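DUF2020 domain-containing protein (Corynebacterium diphtheriae, PDB 3V7B) is of unknown function but belongs to the DUF2020 family, grouped in the same clan as the Mog1p and PsbP proteins. Local coordinates at residues M76-E79 and E80-I83; A89-I92 and D93-P97; S130-Q134 and S135-E139. All blocks are in the same frame, centred on the assembly; numbering follows the deposited sequence.

Contact 1: M76-E79 and E80-I83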
loop_
_atom_site.group_PDB
_atom_site.type_symbol
_atom_site.label_atom_id
_atom_site.label_comp_id
_atom_site.label_asym_id
_atom_site.label_seq_id
_atom_site.Cartn_x
_atom_site.Cartn_y
_atom_site.Cartn_z
HETATM N N MSE A 76 0.082 -13.975 -1.314
HETATM C CA MSE A 76 0.253 -14.712 -2.587
HETATM C C MSE A 76 0.415 -16.225 -2.322
HETATM O O MSE A 76 0.725 -16.638 -1.205
HETATM C CB MSE A 76 1.448 -14.195 -3.393
HETATM C CG MSE A 76 1.399 -12.675 -3.732
HETATM SE SE MSE A 76 -0.313 -12.080 -4.545
HETATM C CE MSE A 76 0.030 -12.724 -6.343
ATOM N N PRO A 77 0.147 -17.067 -3.346
ATOM C CA PRO A 77 0.348 -18.552 -3.274
ATOM C C PRO A 77 1.765 -18.982 -3.075
ATOM O O PRO A 77 2.002 -20.140 -2.687
ATOM C CB PRO A 77 -0.078 -19.040 -4.672
ATOM C CG PRO A 77 -0.901 -17.972 -5.240
ATOM C CD PRO A 77 -0.446 -16.665 -4.650
ATOM N N SER A 78 2.713 -18.099 -3.386
ATOM C CA SER A 78 4.129 -18.349 -3.150
ATOM C C SER A 78 4.922 -17.054 -2.945
ATOM O O SER A 78 4.458 -15.935 -3.239
ATOM C CB SER A 78 4.786 -19.048 -4.339
ATOM O OG SER A 78 4.758 -18.160 -5.453
ATOM N N GLU A 79 6.146 -17.243 -2.464
ATOM C CA GLU A 79 7.097 -16.135 -2.278
ATOM C C GLU A 79 7.480 -15.574 -3.637
ATOM O O GLU A 79 7.563 -14.345 -3.816
ATOM C CB GLU A 79 8.332 -16.606 -1.492
ATOM C CG GLU A 79 9.437 -15.626 -1.463
ATOM C CD GLU A 79 10.452 -15.941 -0.399
ATOM O OE1 GLU A 79 11.463 -15.262 -0.497
ATOM O OE2 GLU A 79 10.223 -16.830 0.484
ATOM N N GLU A 80 7.662 -16.467 -4.609
ATOM C CA GLU A 80 7.925 -16.044 -5.988
ATOM C C GLU A 80 6.899 -15.050 -6.488
ATOM O O GLU A 80 7.227 -14.049 -7.142
ATOM C CB GLU A 80 7.913 -17.250 -6.949
ATOM C CG GLU A 80 8.329 -16.888 -8.370
ATOM C CD GLU A 80 9.809 -16.465 -8.430
ATOM O OE1 GLU A 80 10.166 -15.353 -7.972
ATOM O OE2 GLU A 80 10.654 -17.267 -8.904
ATOM N N GLU A 81 5.638 -15.377 -6.246
ATOM C CA GLU A 81 4.575 -14.477 -6.668
ATOM C C GLU A 81 4.559 -13.154 -5.840
ATOM O O GLU A 81 4.213 -12.114 -6.374
ATOM C CB GLU A 81 3.214 -15.196 -6.639
ATOM C CG GLU A 81 2.975 -16.061 -7.879
ATOM C CD GLU A 81 2.707 -15.168 -9.117
ATOM O OE1 GLU A 81 1.875 -14.242 -9.037
ATOM O OE2 GLU A 81 3.303 -15.384 -10.185
ATOM N N ALA A 82 4.884 -13.229 -4.549
ATOM C CA ALA A 82 4.993 -12.017 -3.739
ATOM C C ALA A 82 6.113 -11.148 -4.281
ATOM O O ALA A 82 6.006 -9.951 -4.307
ATOM C CB ALA A 82 5.216 -12.292 -2.295
ATOM N N ILE A 83 7.196 -11.754 -4.737
ATOM C CA ILE A 83 8.299 -10.975 -5.351
ATOM C C ILE A 83 7.860 -10.325 -6.651
ATOM O O ILE A 83 8.276 -9.217 -6.978
ATOM C CB ILE A 83 9.598 -11.864 -5.539
ATOM C CG1 ILE A 83 10.187 -12.259 -4.208
ATOM C CG2 ILE A 83 10.637 -11.147 -6.385
ATOM C CD1 ILE A 83 11.121 -13.506 -4.177
#
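Ser78 occupies the N-cap position of helix 79-89, and its hydroxyl reaches forward to the backbone of Glu81. The chain has just left strand 69-75, so this is a strand-to-helix turn whose side chains meet around the first helical turn. Two crossings of side chains give it shape. In the first, selenomethionine Met76 meets Glu81 obliquely: the bends at chi2 and chi3 fold the Met76 chain back, and its terminal CE lies 3.6 Å from Glu81 OE1, a van der Waals approach of a methyl to a carboxylate oxygen. Higher up the same chain, Met76 CG rests against Ala82, 4.1 Å from Ala82 CB, which is the apolar part of the contact; both residues are buried. Glu81 is bent at chi2, and its other oxygen, OE2, forms a salt bridge with Arg84 one turn further along, so the two carboxylate oxygens face different surroundings.

The second crossing is that of Glu79 and Ile83, one helical turn apart. Glu79 CG lies anti to the backbone N (chi1 170°), and the extended chain beyond it runs past the end of Ile83: CG is 3.8 Å from Ile83 CD1, and Glu79 OE1 is still near that methyl at 4.1 Å. Glu79, Ala82 and Ile83 also touch Gln120 of strand 114-121, placing this helix start beside the sheet.

Main-chain bonds set the frame: Ala82 N donates to Ser78 O (3.0 Å), and Ile83 N to Glu79 O (2.8 Å). The cap covers an amide ahead of these two. Ser78 OG stands between its own backbone N and carbonyl carbon (chi1 65°), which turns it to the Glu81 amide, and Glu81 N donates to Ser78 OG at 3.0 Å with an N-H...O angle of 161°.

Contact 2: A89-I92 and D93-P97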
loop_
_atom_site.group_PDB
_atom_site.type_symbol
_atom_site.label_atom_id
_atom_site.label_comp_id
_atom_site.label_asym_id
_atom_site.label_seq_id
_atom_site.Cartn_x
_atom_site.Cartn_y
_atom_site.Cartn_z
ATOM N N ALA A 89 5.433 -3.282 -8.614
ATOM C CA ALA A 89 5.143 -1.995 -7.962
ATOM C C ALA A 89 6.387 -1.092 -7.887
ATOM O O ALA A 89 6.278 0.119 -7.999
ATOM C CB ALA A 89 4.585 -2.198 -6.579
ATOM N N ALA A 90 7.559 -1.731 -7.714
ATOM C CA ALA A 90 8.858 -1.066 -7.470
ATOM C C ALA A 90 9.907 -1.714 -8.355
ATOM O O ALA A 90 10.648 -2.562 -7.898
ATOM C CB ALA A 90 9.257 -1.075 -5.965
ATOM N N PRO A 91 9.981 -1.275 -9.625
ATOM C CA PRO A 91 10.872 -1.997 -10.587
ATOM C C PRO A 91 12.349 -1.895 -10.187
ATOM O O PRO A 91 12.792 -0.849 -9.695
ATOM C CB PRO A 91 10.602 -1.300 -11.942
ATOM C CG PRO A 91 9.214 -0.722 -11.792
ATOM C CD PRO A 91 9.047 -0.347 -10.316
ATOM N N ILE A 92 13.090 -2.947 -10.535
ATOM C CA ILE A 92 14.441 -3.195 -10.071
ATOM C C ILE A 92 15.291 -2.051 -10.557
ATOM O O ILE A 92 16.092 -1.558 -9.779
ATOM C CB ILE A 92 15.025 -4.510 -10.620
ATOM C CG1 ILE A 92 14.334 -5.739 -10.031
ATOM C CG2 ILE A 92 16.518 -4.625 -10.301
ATOM C CD1 ILE A 92 14.445 -5.837 -8.537
ATOM N N ASP A 93 15.052 -1.542 -11.763
ATOM C CA ASP A 93 15.936 -0.476 -12.265
ATOM C C ASP A 93 15.541 0.938 -12.024
ATOM O O ASP A 93 16.225 1.873 -12.500
ATOM C CB ASP A 93 16.172 -0.666 -13.764
ATOM C CG ASP A 93 14.894 -0.654 -14.580
ATOM O OD1 ASP A 93 13.885 -0.121 -14.067
ATOM O OD2 ASP A 93 14.924 -1.190 -15.718
ATOM N N THR A 94 14.445 1.158 -11.309
ATOM C CA THR A 94 13.931 2.497 -11.109
ATOM C C THR A 94 13.714 2.817 -9.643
ATOM O O THR A 94 13.218 3.874 -9.329
ATOM C CB THR A 94 12.589 2.750 -11.884
ATOM O OG1 THR A 94 11.558 1.818 -11.459
ATOM C CG2 THR A 94 12.790 2.691 -13.355
ATOM N N THR A 95 14.041 1.886 -8.740
ATOM C CA THR A 95 13.814 2.095 -7.358
ATOM C C THR A 95 15.049 1.653 -6.585
ATOM O O THR A 95 15.912 0.896 -7.134
ATOM C CB THR A 95 12.551 1.317 -6.850
ATOM O OG1 THR A 95 12.788 -0.089 -6.934
ATOM C CG2 THR A 95 11.255 1.748 -7.708
ATOM N N GLU A 96 15.098 2.062 -5.308
ATOM C CA GLU A 96 16.195 1.708 -4.417
ATOM C C GLU A 96 15.742 0.681 -3.405
ATOM O O GLU A 96 14.508 0.433 -3.246
ATOM C CB GLU A 96 16.834 2.963 -3.771
ATOM C CG GLU A 96 15.853 3.752 -2.941
ATOM C CD GLU A 96 16.412 4.914 -2.173
ATOM O OE1 GLU A 96 17.584 5.270 -2.332
ATOM O OE2 GLU A 96 15.628 5.476 -1.385
ATOM N N PRO A 97 16.707 -0.012 -2.777
ATOM C CA PRO A 97 16.249 -1.065 -1.892
ATOM C C PRO A 97 15.446 -0.520 -0.730
ATOM O O PRO A 97 15.716 0.576 -0.264
ATOM C CB PRO A 97 17.532 -1.703 -1.384
ATOM C CG PRO A 97 18.550 -1.361 -2.435
ATOM C CD PRO A 97 18.163 -0.034 -2.977
HETATM O O HOH W 1 17.909 0.419 -9.134
#
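The carbonyl oxygen of Pro91 takes two hydrogen bonds: Thr95 OG1 donates to Pro91 O at 2.9 Å, and Thr94 N donates to the same oxygen at 3.1 Å. These donors approach from opposite faces of the Pro91 carbonyl plane, each more than 50° out of it, so neither lies on a lone pair and the oxygen is gripped from above and below. The hydrogen bond from Thr94 N is nearly straight, with an N-H...O angle of 165°. A third donor, Thr94 OG1, is only a weak partner at 3.4 Å from Pro91 O; it also sits against the proline ring, 3.3 Å from Pro91 CB.

Behind this polar shell lies an apolar layer. The Thr95 side chain crosses that of Pro91 at about a right angle. With OG1 turned between its own backbone N and carbonyl carbon (chi1 66°), the Thr95 methyl CG2 comes to rest 4.0 Å from Pro91 CD and 3.9 Å from Ala90 CB.

The backbone that brings these groups together is a type I beta turn, Pro91 to Thr94, closed by the Thr94 N bond; Ile92 and Asp93, at its two central positions, have torsions close to the standard values. It reverses the chain between helix 79-89, which Ala90 has just left, and the edge strand 96-98. One water bridges two carbonyls, donating to Ile92 O and to Thr95 O, the latter at 2.9 Å.

Further out, Ala89 packs on Val127 and Trp129 of strand 124-130, and Ala90 touches Ala118 of strand 114-121. Beyond the other end of the turn, Glu96 has backbone hydrogen bonds with Arg108, whose NE also donates to Pro97 O.

Contact 3: S130-Q134 and S135-E139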
loop_
_atom_site.group_PDB
_atom_site.type_symbol
_atom_site.label_atom_id
_atom_site.label_comp_id
_atom_site.label_asym_id
_atom_site.label_seq_id
_atom_site.Cartn_x
_atom_site.Cartn_y
_atom_site.Cartn_z
ATOM N N SER A 130 1.873 6.689 -2.493
ATOM C CA SER A 130 1.481 8.007 -2.030
ATOM C C SER A 130 1.526 8.991 -3.188
ATOM O O SER A 130 2.341 8.857 -4.076
ATOM C CB SER A 130 2.444 8.511 -0.957
ATOM O OG SER A 130 2.300 9.918 -0.746
ATOM N N ASN A 131 0.676 10.011 -3.127
ATOM C CA ASN A 131 0.685 11.074 -4.149
ATOM C C ASN A 131 1.771 12.100 -3.868
ATOM O O ASN A 131 1.900 13.060 -4.616
ATOM C CB ASN A 131 -0.710 11.743 -4.332
ATOM C CG ASN A 131 -1.099 12.639 -3.166
ATOM O OD1 ASN A 131 -0.441 12.660 -2.133
ATOM N ND2 ASN A 131 -2.198 13.409 -3.342
ATOM N N GLN A 132 2.513 11.905 -2.764
ATOM C CA GLN A 132 3.567 12.831 -2.325
ATOM C C GLN A 132 4.929 12.434 -2.875
ATOM O O GLN A 132 5.127 11.306 -3.273
ATOM C CB GLN A 132 3.620 12.828 -0.784
ATOM C CG GLN A 132 2.280 13.191 -0.186
ATOM C CD GLN A 132 1.901 14.641 -0.407
ATOM O OE1 GLN A 132 2.695 15.531 -0.179
ATOM N NE2 GLN A 132 0.668 14.885 -0.825
ATOM N N GLN A 133 5.867 13.358 -2.851
ATOM C CA GLN A 133 7.153 13.127 -3.465
ATOM C C GLN A 133 8.129 12.414 -2.563
ATOM O O GLN A 133 9.133 11.896 -3.054
ATOM C CB GLN A 133 7.750 14.434 -3.888
ATOM C CG GLN A 133 6.861 15.138 -4.895
ATOM C CD GLN A 133 7.628 16.207 -5.637
ATOM O OE1 GLN A 133 8.801 16.003 -5.998
ATOM N NE2 GLN A 133 6.976 17.342 -5.879
ATOM N N GLN A 134 7.800 12.334 -1.277
ATOM C CA GLN A 134 8.707 11.744 -0.251
ATOM C C GLN A 134 8.409 10.321 0.024
ATOM O O GLN A 134 7.394 10.066 0.625
ATOM C CB GLN A 134 8.555 12.477 1.058
ATOM C CG GLN A 134 8.810 13.975 0.952
ATOM C CD GLN A 134 7.668 14.808 0.303
ATOM O OE1 GLN A 134 6.474 14.517 0.446
ATOM N NE2 GLN A 134 8.069 15.871 -0.427
ATOM N N SER A 135 9.327 9.420 -0.310
ATOM C CA SER A 135 9.097 7.974 -0.162
ATOM C C SER A 135 9.054 7.614 1.353
ATOM O O SER A 135 8.510 6.573 1.744
ATOM C CB SER A 135 10.187 7.167 -0.888
ATOM O OG SER A 135 11.457 7.427 -0.344
ATOM N N LEU A 136 9.653 8.481 2.202
ATOM C CA LEU A 136 9.544 8.291 3.627
ATOM C C LEU A 136 8.082 8.206 4.049
ATOM O O LEU A 136 7.773 7.456 4.911
ATOM C CB LEU A 136 10.284 9.387 4.444
ATOM C CG LEU A 136 10.309 9.222 5.993
ATOM C CD1 LEU A 136 10.739 7.828 6.480
ATOM C CD2 LEU A 136 11.133 10.352 6.661
ATOM N N LYS A 137 7.175 8.947 3.427
ATOM C CA LYS A 137 5.770 8.906 3.817
ATOM C C LYS A 137 5.127 7.517 3.611
ATOM O O LYS A 137 4.457 6.974 4.493
ATOM C CB LYS A 137 4.995 10.020 3.116
ATOM C CG LYS A 137 5.364 11.381 3.696
ATOM C CD LYS A 137 4.783 12.512 2.837
ATOM C CE LYS A 137 5.101 13.894 3.397
ATOM N NZ LYS A 137 4.264 14.975 2.715
ATOM N N ALA A 138 5.411 6.943 2.457
ATOM C CA ALA A 138 4.988 5.626 2.049
ATOM C C ALA A 138 5.640 4.579 2.955
ATOM O O ALA A 138 4.993 3.591 3.398
ATOM C CB ALA A 138 5.364 5.380 0.580
ATOM N N GLU A 139 6.894 4.793 3.273
ATOM C CA GLU A 139 7.619 3.870 4.167
ATOM C C GLU A 139 7.000 3.827 5.560
ATOM O O GLU A 139 6.832 2.793 6.120
ATOM C CB GLU A 139 9.064 4.282 4.250
ATOM C CG GLU A 139 9.868 3.461 5.222
ATOM C CD GLU A 139 11.358 3.808 5.144
ATOM O OE1 GLU A 139 11.838 4.194 4.051
ATOM O OE2 GLU A 139 12.018 3.658 6.172
#
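The amides of Gln132 and Gln134 both present an oxygen to Lys137, and its ammonium stands off both amide planes, which are turned about 36° against each other. Lys137 NZ lies 3.2 Å from Gln134 OE1 and 3.3 Å from Gln132 OE1, and both hydrogen bonds are weak. Gln132 is engaged on its other side too: its NE2 donates to Asn131 OD1 at 2.8 Å, and this partner is tilted 21° out of the amide plane, toward the face opposite the one under NZ. That bond is consistent with OE1, not NE2, being the end of the Gln132 amide turned to the lysine.

The aliphatic parts follow the same path. Gln134 and Lys137 run side by side, pointing the same way, with Lys137 CE 3.3 Å from Gln134 OE1. Lys137 is extended beyond CG, which carries its CD across to Gln132 CB at 3.8 Å. Gln134 bends at chi2 (76°), bringing its amide back beside the lysine.

Together these residues form the entry to helix 135-149 after strand 124-130. Lys137 N donates to Gln134 O at 3.0 Å, while an ST turn sets the chain further back: Ser130 OG accepts from Gln132 N at 2.8 Å. Asn40, at the end of helix 33-40, joins both features, since its ND2 donates to Ser130 OG and its carbonyl oxygen accepts from Lys137 NZ.

That carbonyl is the strongest polar partner of the ammonium. All three oxygens named around NZ are neutral carbonyls, so the positive charge is probably stabilised here by dipoles and not by a paired carboxylate, with the two glutamines as the weaker contributors.

The three contacts follow one another along the chain, each at a junction around the seven-stranded antiparallel sheet. Contact 1 opens helix 79-89 and contact 2 leads from its far end to edge strand 96-98; their centres are 17 Å apart. Contact 3 joins strand 124-130 to helix 135-149, its centre 14 Å from that of contact 2 and 25 Å from that of contact 1; contacts 1 and 3 lie on opposite sides of the chain's centre. Side chains from all three touch strand 114-121, so both helices pack on one sheet. Arg108 of strand 105-111 bonds to strand 96-98 and forms a salt bridge with Glu139 of helix 135-149.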